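Local structure of purine nucleoside phosphorylase (Caulobacter vibrioides, 1XFJ) at residues P169-V174 with T229-E234; R240-F243 with D249-R252; E177-F182 with D200-D205; D113-L118 with A208-R213; A23-Q28 with D37-G42. The protein probably cleaves inosine and methylthioadenosine with phosphate, as a purine nucleoside phosphorylase, and may also deaminate adenosine. All coordinates share one frame; numbering follows the deposited sequence.

How the interactions relate
Along the chain, interaction 5 closes first. Interaction 3 lies wholly within the span bridged by interaction 4 and within that bridged by interaction 1. Interaction 2 comes last. Strands 115-121 and 20-25, which carry the first segments of interactions 4 and 5, face each other in the core from two different sheets, and Leu118 meets Phe24. Interactions 1 and 3 share the small three-stranded sheet, their centres about 16 Å apart. Interactions 3 and 5 are farthest apart, about 29 Å between centres. Interaction 2 touches 1, 4 and 5: Arg241 reaches the 229-234 loop, Arg240 N reaches Asp113, and Arg252 meets Asn40. The loops thus tie the small sheet to the core.

Interaction 1: P169-V174 with T229-E234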
# COMPACT_ATOMS: atom_id res chain seq x y z
N PRO A 169 13.92 0.81 6.53
CA PRO A 169 15.26 0.24 6.37
C PRO A 169 15.98 -0.05 7.69
O PRO A 169 16.94 -0.82 7.72
CB PRO A 169 15.99 1.28 5.53
CG PRO A 169 15.30 2.56 5.88
CD PRO A 169 13.85 2.14 5.88
N LYS A 170 15.51 0.55 8.77
CA LYS A 170 16.12 0.31 10.07
C LYS A 170 15.39 -0.83 10.77
O LYS A 170 15.83 -1.32 11.82
CB LYS A 170 16.05 1.57 10.94
CG LYS A 170 14.65 1.95 11.39
CD LYS A 170 14.65 3.25 12.19
CE LYS A 170 13.25 3.65 12.64
NZ LYS A 170 12.69 2.68 13.61
N SER A 171 14.27 -1.25 10.18
CA SER A 171 13.44 -2.30 10.78
C SER A 171 13.32 -3.61 10.00
O SER A 171 13.03 -4.65 10.59
CB SER A 171 12.03 -1.75 11.00
OG SER A 171 12.03 -0.66 11.92
N TYR A 172 13.55 -3.56 8.70
CA TYR A 172 13.38 -4.74 7.85
C TYR A 172 14.59 -5.68 7.76
O TYR A 172 15.40 -5.59 6.84
CB TYR A 172 12.98 -4.29 6.44
CG TYR A 172 12.24 -5.33 5.62
CD1 TYR A 172 12.02 -6.61 6.11
CD2 TYR A 172 11.77 -5.02 4.34
CE1 TYR A 172 11.36 -7.57 5.35
CE2 TYR A 172 11.10 -5.97 3.57
CZ TYR A 172 10.91 -7.24 4.08
OH TYR A 172 10.28 -8.19 3.32
N GLU A 173 14.69 -6.60 8.72
CA GLU A 173 15.78 -7.56 8.74
C GLU A 173 15.46 -8.75 7.83
O GLU A 173 14.34 -9.27 7.85
CB GLU A 173 16.03 -8.07 10.16
CG GLU A 173 17.18 -9.06 10.26
CD GLU A 173 17.39 -9.57 11.67
OE1 GLU A 173 16.63 -10.46 12.11
OE2 GLU A 173 18.32 -9.07 12.34
N VAL A 174 16.44 -9.17 7.03
CA VAL A 174 16.24 -10.31 6.13
C VAL A 174 17.46 -11.22 6.11
O VAL A 174 18.54 -10.84 6.58
CB VAL A 174 15.94 -9.84 4.69
CG1 VAL A 174 14.72 -8.92 4.69
CG2 VAL A 174 17.14 -9.13 4.10
N THR A 229 6.20 1.54 9.88
CA THR A 229 5.13 0.79 10.54
C THR A 229 5.59 -0.01 11.75
O THR A 229 4.92 -0.03 12.79
CB THR A 229 4.45 -0.17 9.55
OG1 THR A 229 5.46 -0.97 8.90
CG2 THR A 229 3.67 0.60 8.50
N ARG A 230 6.73 -0.69 11.61
CA ARG A 230 7.25 -1.51 12.70
C ARG A 230 7.70 -0.70 13.90
O ARG A 230 7.48 -1.09 15.05
CB ARG A 230 8.42 -2.36 12.18
CG ARG A 230 9.02 -3.31 13.22
CD ARG A 230 10.14 -2.65 14.01
NE ARG A 230 10.77 -3.57 14.95
CZ ARG A 230 10.27 -3.90 16.14
NH1 ARG A 230 9.12 -3.37 16.55
NH2 ARG A 230 10.91 -4.75 16.92
N ALA A 231 8.31 0.45 13.63
CA ALA A 231 8.83 1.31 14.69
C ALA A 231 7.78 2.14 15.42
O ALA A 231 7.93 2.40 16.62
CB ALA A 231 9.90 2.22 14.12
N GLU A 232 6.74 2.57 14.72
CA GLU A 232 5.71 3.41 15.34
C GLU A 232 4.43 2.68 15.69
O GLU A 232 3.41 2.83 15.02
CB GLU A 232 5.39 4.59 14.42
CG GLU A 232 6.61 5.38 13.98
CD GLU A 232 6.24 6.60 13.16
OE1 GLU A 232 5.62 7.53 13.73
OE2 GLU A 232 6.55 6.63 11.96
N GLU A 233 4.48 1.89 16.76
CA GLU A 233 3.33 1.12 17.22
C GLU A 233 2.16 2.02 17.59
O GLU A 233 1.01 1.59 17.58
CB GLU A 233 3.75 0.27 18.42
CG GLU A 233 2.62 -0.48 19.10
CD GLU A 233 3.13 -1.41 20.19
OE1 GLU A 233 4.00 -0.98 20.97
OE2 GLU A 233 2.65 -2.56 20.26
N GLU A 234 2.45 3.28 17.91
CA GLU A 234 1.43 4.25 18.28
C GLU A 234 0.48 4.49 17.11
O GLU A 234 -0.73 4.69 17.30
CB GLU A 234 2.10 5.58 18.66
CG GLU A 234 1.13 6.74 18.90
CD GLU A 234 1.83 8.08 19.05
OE1 GLU A 234 3.08 8.10 19.09
OE2 GLU A 234 1.14 9.12 19.12
O HOH W 1 12.70 -5.09 13.37
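Ser171 CB and OG lie against the aliphatic part of Arg230. Ser171 OG is 3.4 Å from Arg230 CD, and Ser171 CB is 3.8 Å from Arg230 CB. The arginine leaves its backbone with CG anti to N (chi1 -178°) and then turns at chi2. This bend sets CD beside the serine. The serine hydroxyl sits oblique to the guanidinium. The hydroxyl has its polar partner next to the 229-234 segment, in a hydrogen bond with Asp228 OD2.

A water bridges Ser171 O and the Arg230 side chain. It accepts from Arg230 NE at 2.9 Å and donates to Ser171 O at 2.8 Å. The carbonyl of one loop and the side chain of the other are therefore linked through solvent.

Arg241 NH1 from helix 239-244 takes the carbonyls of Thr229 and Arg230. Tyr172 is the centre of an inverse gamma turn whose bond, Glu173 N to Ser171 O, is weak. This turn leads into strand 173-175. The arrangement is a surface contact between two loops: one enters the small antiparallel sheet, and the other connects strand 221-224 to helix 239-244.

Interaction 2: R240-F243 with D249-R252; sequences RRAF and DYGR
Ala242 CB meets the second segment first at Asp249, where it lies 3.8 Å from the backbone oxygen Asp249 O. The bond from CA to CB of Asp249 points away from the helix, and the carboxylate binds Arg252. Its OD1 offers the syn lone pair to Arg252 NH2 in a salt bridge of 3.0 Å. That oxygen lies in the guanidinium plane, and the N-H...O angle is 156°. OD2 is held separately, by Tyr36 OH and Gln46 N. Both oxygens of the buried carboxylate are thus used, which should fix its rotation.

Tyr250 comes next and carries the apolar part. Its CB is 3.9 Å from Ala242 CB, and its ring atom CD2 is 4.1 Å from the same methyl. The methyl sits oblique to the ring. The tyrosine CG stands between its own N and carbonyl carbon (chi1 44°), which leaves both CB and CD2 near the methyl.

The loop after helix 239-244 runs back past Ala242 into strand 253-259, the middle strand of the five-stranded sheet.

Gly251 continues this path, its CA packed against the amide oxygen of Asn40. Arg252 then bends its chain back at chi1 and chi2. Its NE donates to Tyr250 O at 2.9 Å, from 40° above the carbonyl plane. With NH2 on Asp249, two N-H groups of one guanidinium pin the loop to itself. The backbone of Arg252 also pairs with Val41, and its N donates to Asn40 OD1.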
# COMPACT_ATOMS: atom_id res chain seq x y z
N ARG A 240 5.73 -7.65 11.25
CA ARG A 240 7.00 -8.01 11.87
C ARG A 240 6.91 -7.89 13.39
O ARG A 240 7.40 -8.75 14.12
CB ARG A 240 8.14 -7.15 11.33
CG ARG A 240 9.52 -7.48 11.90
CD ARG A 240 9.82 -8.99 11.86
NE ARG A 240 9.76 -9.56 10.52
CZ ARG A 240 10.71 -9.43 9.60
NH1 ARG A 240 11.82 -8.76 9.86
NH2 ARG A 240 10.56 -10.00 8.41
N ARG A 241 6.28 -6.83 13.87
CA ARG A 241 6.14 -6.66 15.30
C ARG A 241 5.26 -7.78 15.85
O ARG A 241 5.51 -8.30 16.94
CB ARG A 241 5.54 -5.29 15.62
CG ARG A 241 5.76 -4.84 17.06
CD ARG A 241 5.45 -3.36 17.22
NE ARG A 241 4.06 -3.09 16.90
CZ ARG A 241 3.65 -2.22 15.98
NH1 ARG A 241 4.53 -1.52 15.28
NH2 ARG A 241 2.35 -2.05 15.76
N ALA A 242 4.24 -8.15 15.09
CA ALA A 242 3.33 -9.22 15.50
C ALA A 242 4.11 -10.53 15.61
O ALA A 242 3.88 -11.32 16.52
CB ALA A 242 2.20 -9.36 14.48
N PHE A 243 5.03 -10.74 14.67
CA PHE A 243 5.85 -11.94 14.65
C PHE A 243 6.69 -12.03 15.92
O PHE A 243 6.73 -13.07 16.58
CB PHE A 243 6.77 -11.93 13.43
CG PHE A 243 7.79 -13.04 13.44
CD1 PHE A 243 7.40 -14.36 13.31
CD2 PHE A 243 9.14 -12.74 13.60
CE1 PHE A 243 8.34 -15.39 13.34
CE2 PHE A 243 10.09 -13.76 13.63
CZ PHE A 243 9.69 -15.09 13.50
N ASP A 249 -1.80 -13.05 14.48
CA ASP A 249 -2.43 -12.25 13.44
C ASP A 249 -2.10 -10.78 13.70
O ASP A 249 -1.41 -10.46 14.66
CB ASP A 249 -3.95 -12.47 13.47
CG ASP A 249 -4.65 -11.91 12.25
OD1 ASP A 249 -4.04 -11.85 11.17
OD2 ASP A 249 -5.84 -11.55 12.38
N TYR A 250 -2.59 -9.90 12.84
CA TYR A 250 -2.33 -8.48 12.99
C TYR A 250 -3.36 -7.66 12.23
O TYR A 250 -4.01 -8.16 11.32
CB TYR A 250 -0.93 -8.15 12.48
CG TYR A 250 -0.61 -8.82 11.16
CD1 TYR A 250 -0.95 -8.23 9.94
CD2 TYR A 250 -0.01 -10.08 11.14
CE1 TYR A 250 -0.71 -8.89 8.73
CE2 TYR A 250 0.23 -10.74 9.94
CZ TYR A 250 -0.12 -10.15 8.74
OH TYR A 250 0.12 -10.82 7.57
N GLY A 251 -3.52 -6.41 12.64
CA GLY A 251 -4.46 -5.53 11.97
C GLY A 251 -3.87 -5.10 10.65
O GLY A 251 -2.65 -5.18 10.46
N ARG A 252 -4.72 -4.65 9.73
CA ARG A 252 -4.28 -4.21 8.41
C ARG A 252 -4.62 -2.74 8.20
O ARG A 252 -5.73 -2.30 8.49
CB ARG A 252 -4.95 -5.05 7.31
CG ARG A 252 -5.07 -6.54 7.62
CD ARG A 252 -3.72 -7.17 7.94
NE ARG A 252 -3.88 -8.51 8.49
CZ ARG A 252 -4.30 -9.56 7.78
NH1 ARG A 252 -4.58 -9.43 6.49
NH2 ARG A 252 -4.43 -10.74 8.37

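Interaction 3: E177-F182 with D200-D205; sequences EFLHRF and DKRFFD
An aromatic cluster of Phe178, Phe182 and Phe204 joins helix 176-185 to a small antiparallel sheet. Phe204 is the shared member. Phe178 turns its edge to one face of the Phe204 ring, with CE2 3.8 Å from Phe204 CD2. Their centroids are 5.3 Å apart and the planes stand at 66°, a T-shaped pair. The touching atom is set toward the rim of the Phe204 ring, not over its centre. Phe204 in turn presents its own edge to a face of Phe182. Here Phe204 CZ comes within 3.6 Å of Phe182 CE2, and the planes are 52° apart. A fully extended first torsion (chi1 179°) sends the Phe204 ring toward the helix and lets it serve both partners.

Strand 201-204 is the middle strand of its three-stranded sheet, between strands 173-175 and 193-195. The helix follows strand 173-175 directly and covers one face. Arg202 and Phe204, two residues apart, both point to that face.

At the other end of the contact, Leu179 lays CD2 over one face of the Arg202 guanidinium, 3.8 Å from Arg202 NE. The arginine bends at chi2. Its NH1 then donates to Lys201 O at 2.8 Å from above the carbonyl plane, and also binds Glu199 O. These bonds hold the flat group under the leucine.

The cluster extends further. Phe178 meets Trp134 edge-to-face, and Phe182 meets Phe209 in the same way. Asp205, just after the strand, is the N-cap of helix 206-216, with OD1 accepting from Ala208 N.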
# COMPACT_ATOMS: atom_id res chain seq x y z
N GLU A 177 19.21 -15.70 1.77
CA GLU A 177 18.48 -16.25 0.63
C GLU A 177 17.67 -15.11 0.02
O GLU A 177 17.47 -15.06 -1.20
CB GLU A 177 17.54 -17.37 1.08
CG GLU A 177 16.43 -16.94 2.02
CD GLU A 177 16.94 -16.34 3.32
OE1 GLU A 177 17.73 -17.01 4.02
OE2 GLU A 177 16.56 -15.19 3.63
N PHE A 178 17.22 -14.20 0.88
CA PHE A 178 16.44 -13.03 0.47
C PHE A 178 17.36 -12.10 -0.32
O PHE A 178 17.03 -11.66 -1.42
CB PHE A 178 15.92 -12.31 1.72
CG PHE A 178 14.97 -11.17 1.42
CD1 PHE A 178 13.59 -11.35 1.52
CD2 PHE A 178 15.46 -9.91 1.09
CE1 PHE A 178 12.71 -10.29 1.29
CE2 PHE A 178 14.59 -8.85 0.86
CZ PHE A 178 13.21 -9.04 0.96
N LEU A 179 18.52 -11.81 0.27
CA LEU A 179 19.52 -10.95 -0.37
C LEU A 179 19.89 -11.47 -1.75
O LEU A 179 19.85 -10.75 -2.74
CB LEU A 179 20.78 -10.90 0.49
CG LEU A 179 22.00 -10.34 -0.25
CD1 LEU A 179 21.79 -8.85 -0.50
CD2 LEU A 179 23.26 -10.58 0.56
N HIS A 180 20.25 -12.75 -1.80
CA HIS A 180 20.66 -13.36 -3.05
C HIS A 180 19.55 -13.40 -4.09
O HIS A 180 19.81 -13.25 -5.28
CB HIS A 180 21.21 -14.76 -2.76
CG HIS A 180 22.44 -14.75 -1.90
ND1 HIS A 180 22.83 -15.84 -1.15
CD2 HIS A 180 23.35 -13.78 -1.67
CE1 HIS A 180 23.93 -15.54 -0.49
NE2 HIS A 180 24.27 -14.29 -0.78
N ARG A 181 18.31 -13.57 -3.65
CA ARG A 181 17.19 -13.60 -4.58
C ARG A 181 17.11 -12.26 -5.31
O ARG A 181 16.97 -12.22 -6.53
CB ARG A 181 15.87 -13.86 -3.84
CG ARG A 181 14.66 -13.94 -4.76
CD ARG A 181 13.36 -14.13 -3.99
NE ARG A 181 13.34 -15.37 -3.23
CZ ARG A 181 13.35 -15.43 -1.90
NH1 ARG A 181 13.38 -14.31 -1.18
NH2 ARG A 181 13.34 -16.61 -1.29
N PHE A 182 17.20 -11.17 -4.56
CA PHE A 182 17.14 -9.84 -5.16
C PHE A 182 18.36 -9.54 -6.03
O PHE A 182 18.22 -9.00 -7.13
CB PHE A 182 17.02 -8.76 -4.08
CG PHE A 182 15.61 -8.47 -3.67
CD1 PHE A 182 14.90 -9.37 -2.88
CD2 PHE A 182 14.96 -7.33 -4.14
CE1 PHE A 182 13.56 -9.14 -2.55
CE2 PHE A 182 13.62 -7.09 -3.82
CZ PHE A 182 12.93 -8.00 -3.03
N ASP A 200 25.08 -13.02 8.60
CA ASP A 200 23.99 -13.84 8.06
C ASP A 200 22.72 -13.03 7.84
O ASP A 200 21.72 -13.56 7.37
CB ASP A 200 23.68 -15.02 8.97
CG ASP A 200 24.74 -16.10 8.93
OD1 ASP A 200 25.45 -16.20 7.91
OD2 ASP A 200 24.84 -16.86 9.92
N LYS A 201 22.77 -11.75 8.20
CA LYS A 201 21.60 -10.89 8.04
C LYS A 201 21.93 -9.61 7.29
O LYS A 201 23.09 -9.24 7.12
CB LYS A 201 21.02 -10.53 9.41
CG LYS A 201 20.58 -11.71 10.26
CD LYS A 201 19.40 -12.45 9.66
CE LYS A 201 18.84 -13.48 10.64
NZ LYS A 201 17.72 -14.27 10.04
N ARG A 202 20.87 -8.93 6.85
CA ARG A 202 20.98 -7.66 6.14
C ARG A 202 19.70 -6.90 6.44
O ARG A 202 18.70 -7.49 6.85
CB ARG A 202 21.04 -7.89 4.62
CG ARG A 202 22.24 -8.66 4.12
CD ARG A 202 23.49 -7.81 4.10
NE ARG A 202 24.58 -8.50 3.41
CZ ARG A 202 25.20 -9.58 3.88
NH1 ARG A 202 24.85 -10.09 5.05
NH2 ARG A 202 26.16 -10.15 3.17
N PHE A 203 19.74 -5.58 6.26
CA PHE A 203 18.55 -4.76 6.44
C PHE A 203 18.17 -4.35 5.02
O PHE A 203 19.02 -3.87 4.26
CB PHE A 203 18.84 -3.51 7.28
CG PHE A 203 18.76 -3.75 8.76
CD1 PHE A 203 17.55 -4.06 9.37
CD2 PHE A 203 19.91 -3.66 9.55
CE1 PHE A 203 17.48 -4.28 10.75
CE2 PHE A 203 19.85 -3.88 10.93
CZ PHE A 203 18.63 -4.19 11.53
N PHE A 204 16.92 -4.57 4.65
CA PHE A 204 16.45 -4.24 3.31
C PHE A 204 15.67 -2.93 3.34
O PHE A 204 14.83 -2.71 4.21
CB PHE A 204 15.56 -5.36 2.78
CG PHE A 204 15.00 -5.11 1.41
CD1 PHE A 204 15.85 -4.83 0.34
CD2 PHE A 204 13.63 -5.19 1.17
CE1 PHE A 204 15.33 -4.64 -0.94
CE2 PHE A 204 13.11 -5.01 -0.11
CZ PHE A 204 13.96 -4.73 -1.17
N ASP A 205 15.98 -2.06 2.38
CA ASP A 205 15.32 -0.77 2.26
C ASP A 205 14.18 -0.91 1.25
O ASP A 205 14.34 -0.60 0.07
CB ASP A 205 16.32 0.29 1.79
CG ASP A 205 15.81 1.71 1.98
OD1 ASP A 205 14.58 1.89 2.03
OD2 ASP A 205 16.64 2.64 2.06

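Interaction 4: D113-L118 with A208-R213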
# COMPACT_ATOMS: atom_id res chain seq x y z
N ASP A 113 3.25 -3.44 6.96
CA ASP A 113 4.69 -3.54 6.74
C ASP A 113 5.00 -3.42 5.25
O ASP A 113 5.94 -2.75 4.86
CB ASP A 113 5.27 -4.86 7.26
CG ASP A 113 5.64 -4.80 8.73
OD1 ASP A 113 5.49 -3.73 9.36
OD2 ASP A 113 6.09 -5.84 9.26
N CYS A 114 4.20 -4.08 4.42
CA CYS A 114 4.42 -3.99 2.98
C CYS A 114 4.15 -2.56 2.55
O CYS A 114 3.48 -1.81 3.25
CB CYS A 114 3.53 -4.99 2.24
SG CYS A 114 4.08 -6.68 2.55
N ALA A 115 4.68 -2.18 1.39
CA ALA A 115 4.53 -0.81 0.92
C ALA A 115 3.33 -0.49 0.05
O ALA A 115 3.17 -1.04 -1.04
CB ALA A 115 5.80 -0.39 0.18
N PRO A 116 2.45 0.40 0.54
CA PRO A 116 1.28 0.76 -0.26
C PRO A 116 1.73 1.89 -1.20
O PRO A 116 2.55 2.72 -0.81
CB PRO A 116 0.28 1.24 0.79
CG PRO A 116 1.16 1.92 1.79
CD PRO A 116 2.35 0.96 1.90
N VAL A 117 1.21 1.90 -2.41
CA VAL A 117 1.59 2.94 -3.36
C VAL A 117 0.35 3.57 -3.98
O VAL A 117 -0.52 2.87 -4.50
CB VAL A 117 2.48 2.38 -4.50
CG1 VAL A 117 2.98 3.52 -5.37
CG2 VAL A 117 3.65 1.60 -3.91
N LEU A 118 0.28 4.89 -3.92
CA LEU A 118 -0.84 5.62 -4.50
C LEU A 118 -0.30 6.37 -5.71
O LEU A 118 0.70 7.09 -5.61
CB LEU A 118 -1.43 6.59 -3.48
CG LEU A 118 -1.95 5.94 -2.20
CD1 LEU A 118 -2.52 7.01 -1.27
CD2 LEU A 118 -3.01 4.91 -2.54
N ALA A 208 12.92 2.40 -0.57
CA ALA A 208 13.87 2.86 -1.58
C ALA A 208 13.78 1.96 -2.81
O ALA A 208 13.89 2.44 -3.94
CB ALA A 208 15.28 2.85 -1.01
N PHE A 209 13.58 0.67 -2.60
CA PHE A 209 13.48 -0.25 -3.73
C PHE A 209 12.21 0.06 -4.53
O PHE A 209 12.23 0.04 -5.76
CB PHE A 209 13.43 -1.70 -3.26
CG PHE A 209 13.33 -2.68 -4.39
CD1 PHE A 209 14.41 -2.89 -5.24
CD2 PHE A 209 12.14 -3.36 -4.64
CE1 PHE A 209 14.30 -3.77 -6.33
CE2 PHE A 209 12.02 -4.23 -5.72
CZ PHE A 209 13.11 -4.43 -6.57
N VAL A 210 11.12 0.32 -3.82
CA VAL A 210 9.86 0.64 -4.49
C VAL A 210 9.97 1.95 -5.26
O VAL A 210 9.40 2.09 -6.34
CB VAL A 210 8.71 0.73 -3.46
CG1 VAL A 210 7.42 1.15 -4.15
CG2 VAL A 210 8.52 -0.63 -2.79
N LEU A 211 10.69 2.92 -4.70
CA LEU A 211 10.87 4.20 -5.39
C LEU A 211 11.66 3.95 -6.67
O LEU A 211 11.43 4.60 -7.69
CB LEU A 211 11.61 5.20 -4.50
CG LEU A 211 10.77 5.83 -3.38
CD1 LEU A 211 11.66 6.61 -2.42
CD2 LEU A 211 9.71 6.75 -3.99
N ASP A 212 12.58 2.99 -6.62
CA ASP A 212 13.39 2.64 -7.79
C ASP A 212 12.48 2.01 -8.85
O ASP A 212 12.66 2.25 -10.05
CB ASP A 212 14.48 1.64 -7.41
CG ASP A 212 15.22 1.08 -8.62
OD1 ASP A 212 16.01 1.82 -9.23
OD2 ASP A 212 14.99 -0.10 -8.96
N ARG A 213 11.51 1.21 -8.42
CA ARG A 213 10.59 0.57 -9.35
C ARG A 213 9.73 1.63 -10.03
O ARG A 213 9.46 1.55 -11.23
CB ARG A 213 9.70 -0.44 -8.62
CG ARG A 213 10.43 -1.66 -8.06
CD ARG A 213 11.06 -2.51 -9.16
NE ARG A 213 12.31 -1.94 -9.66
CZ ARG A 213 12.98 -2.41 -10.71
NH1 ARG A 213 12.51 -3.46 -11.37
NH2 ARG A 213 14.11 -1.84 -11.10
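Val210 uses both of its methyls on the strand. CG1 reaches Val117 CG2 at 3.8 Å, and the two valines meet tip to tip. CG2 touches Ala115 CB at 4.0 Å. With chi1 at 176°, CG1 swings to the side opposite the valine's own N and CG2 to the side opposite its carbonyl carbon. This spreads the two methyls along the strand, one for each residue that faces the helix. All three residues are buried and apolar. Val163 of the adjacent strand 160-163 also packs on Ala115 and Val210, in this close-packed, buried part. The area shared by the two segments is nevertheless small, 95 Å².

The looser side is that of Asp212 and Arg213, which are partly exposed and do not touch the strand. They hold each other instead. Arg213 NH2 makes a salt bridge to Asp212 OD2 of 2.9 Å, with an N-H...O angle of 153°. The donor meets the oxygen on its syn side, tilted from the carboxylate plane. A second bond from Arg213 NE to the same oxygen is weak. The other oxygen, Asp212 OD1, has a salt bridge to Arg191, so the carboxylate is held by two arginines.

Pro116, between the two contacting strand residues, points away from the helix. It and Leu118 pack on the other sheet, at Phe24, Ser255 and Ile257. Strand 115-121 therefore has the helix on one face and a second sheet on the other. This is the layering of an alpha-beta-beta-alpha sandwich, the overall fold of this protein.

Interaction 5: A23-Q28 with D37-G42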
# COMPACT_ATOMS: atom_id res chain seq x y z
N ALA A 23 -5.16 9.14 1.02
CA ALA A 23 -4.83 9.01 2.43
C ALA A 23 -4.19 7.67 2.75
O ALA A 23 -4.58 6.64 2.21
CB ALA A 23 -6.07 9.20 3.29
N PHE A 24 -3.19 7.72 3.62
CA PHE A 24 -2.52 6.53 4.11
C PHE A 24 -3.05 6.52 5.54
O PHE A 24 -2.65 7.34 6.36
CB PHE A 24 -1.00 6.72 4.10
CG PHE A 24 -0.41 6.82 2.72
CD1 PHE A 24 -0.29 5.70 1.91
CD2 PHE A 24 0.01 8.05 2.22
CE1 PHE A 24 0.25 5.80 0.62
CE2 PHE A 24 0.54 8.17 0.93
CZ PHE A 24 0.66 7.03 0.13
N PHE A 25 -3.96 5.61 5.83
CA PHE A 25 -4.55 5.55 7.16
C PHE A 25 -3.65 4.94 8.22
O PHE A 25 -2.68 4.25 7.91
CB PHE A 25 -5.89 4.82 7.09
CG PHE A 25 -6.94 5.58 6.33
CD1 PHE A 25 -7.65 6.60 6.95
CD2 PHE A 25 -7.15 5.34 4.98
CE1 PHE A 25 -8.56 7.39 6.23
CE2 PHE A 25 -8.05 6.11 4.24
CZ PHE A 25 -8.76 7.14 4.87
N THR A 26 -3.98 5.23 9.47
CA THR A 26 -3.23 4.71 10.61
C THR A 26 -4.10 3.66 11.30
O THR A 26 -5.15 3.27 10.78
CB THR A 26 -2.88 5.82 11.63
OG1 THR A 26 -4.06 6.23 12.32
CG2 THR A 26 -2.27 7.02 10.91
N ARG A 27 -3.65 3.20 12.46
CA ARG A 27 -4.39 2.20 13.22
C ARG A 27 -5.46 2.86 14.08
O ARG A 27 -6.31 2.18 14.65
CB ARG A 27 -3.43 1.41 14.12
CG ARG A 27 -2.84 2.24 15.25
CD ARG A 27 -1.91 1.41 16.10
NE ARG A 27 -2.59 0.23 16.65
CZ ARG A 27 -1.96 -0.78 17.24
NH1 ARG A 27 -0.64 -0.76 17.35
NH2 ARG A 27 -2.65 -1.81 17.70
N GLN A 28 -5.42 4.19 14.16
CA GLN A 28 -6.37 4.93 14.99
C GLN A 28 -7.68 5.38 14.32
O GLN A 28 -7.72 5.60 13.10
CB GLN A 28 -5.67 6.16 15.59
CG GLN A 28 -4.62 5.81 16.64
CD GLN A 28 -4.00 7.03 17.29
OE1 GLN A 28 -4.64 8.07 17.41
NE2 GLN A 28 -2.75 6.90 17.73
N ASP A 37 -6.74 -3.22 17.72
CA ASP A 37 -7.09 -1.90 18.25
C ASP A 37 -7.43 -0.80 17.26
O ASP A 37 -6.57 -0.15 16.67
CB ASP A 37 -6.00 -1.43 19.22
CG ASP A 37 -6.30 -0.06 19.83
OD1 ASP A 37 -7.49 0.31 19.95
OD2 ASP A 37 -5.34 0.65 20.21
N SER A 38 -8.75 -0.63 17.02
CA SER A 38 -9.37 0.46 16.27
C SER A 38 -9.51 0.11 14.80
O SER A 38 -10.41 -0.61 14.35
CB SER A 38 -8.58 1.75 16.44
OG SER A 38 -9.44 2.87 16.59
N LEU A 39 -8.71 0.80 13.93
CA LEU A 39 -8.91 0.75 12.47
C LEU A 39 -8.37 -0.38 11.61
O LEU A 39 -7.61 -0.14 10.67
CB LEU A 39 -8.49 2.09 11.88
CG LEU A 39 -9.26 2.55 10.64
CD1 LEU A 39 -10.72 2.78 10.99
CD2 LEU A 39 -8.64 3.84 10.11
N ASN A 40 -8.83 -1.60 11.88
CA ASN A 40 -8.41 -2.76 11.11
C ASN A 40 -9.37 -3.00 9.94
O ASN A 40 -10.57 -3.20 10.14
CB ASN A 40 -8.38 -3.99 12.02
CG ASN A 40 -8.19 -5.28 11.26
OD1 ASN A 40 -7.42 -5.34 10.29
ND2 ASN A 40 -8.89 -6.34 11.69
N VAL A 41 -8.83 -2.99 8.72
CA VAL A 41 -9.66 -3.19 7.53
C VAL A 41 -9.50 -4.58 6.90
O VAL A 41 -10.07 -4.85 5.84
CB VAL A 41 -9.34 -2.13 6.45
CG1 VAL A 41 -9.63 -0.73 6.99
CG2 VAL A 41 -7.89 -2.24 6.01
N GLY A 42 -8.75 -5.45 7.56
CA GLY A 42 -8.52 -6.79 7.05
C GLY A 42 -9.68 -7.77 7.08
O GLY A 42 -9.97 -8.38 8.11
O HOH W 2 -6.19 1.50 8.61
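Leu39 N donates to Arg27 O at 2.9 Å, with an N-H...O angle of 166°. The donor stands above the carbonyl plane. Leu39 is also the centre of an inverse gamma turn. The bond ties the loop 37-42 back to the chain that leaves strand 20-25, which lies between strands 8-9 and 253-259 in the five-stranded sheet. A water adds a second tie: it donates to Thr26 O and to Leu39 O, 3.0 Å from each.

Each segment also shapes itself. Thr26 OG1 accepts from Gln28 N at 3.1 Å, which makes an ST turn. Asn40 OD1 accepts from Gly42 N in an Asx turn.

Arg27 lies across Asp37 at about a right angle. Its side chain starts out flanked by both backbone neighbours of CA (chi1 68°) and bends again at chi3. NH2 comes 3.7 Å from Asp37 CB. The two charges are near each other, but no N-H is aimed at the carboxylate. NH1 instead donates to Glu233 O, while NE is buried with no partner in the model. Asp37 OD1 holds a glycerol, probably from the crystallisation liquor.

Packing closes the contact. Leu39 CD2 lies 3.6 Å from Thr26 O and equally 3.6 Å from Gln28 O. The same methyl touches the start of the Phe25 side chain, with Leu39 CD2 4.2 Å from Phe25 CB.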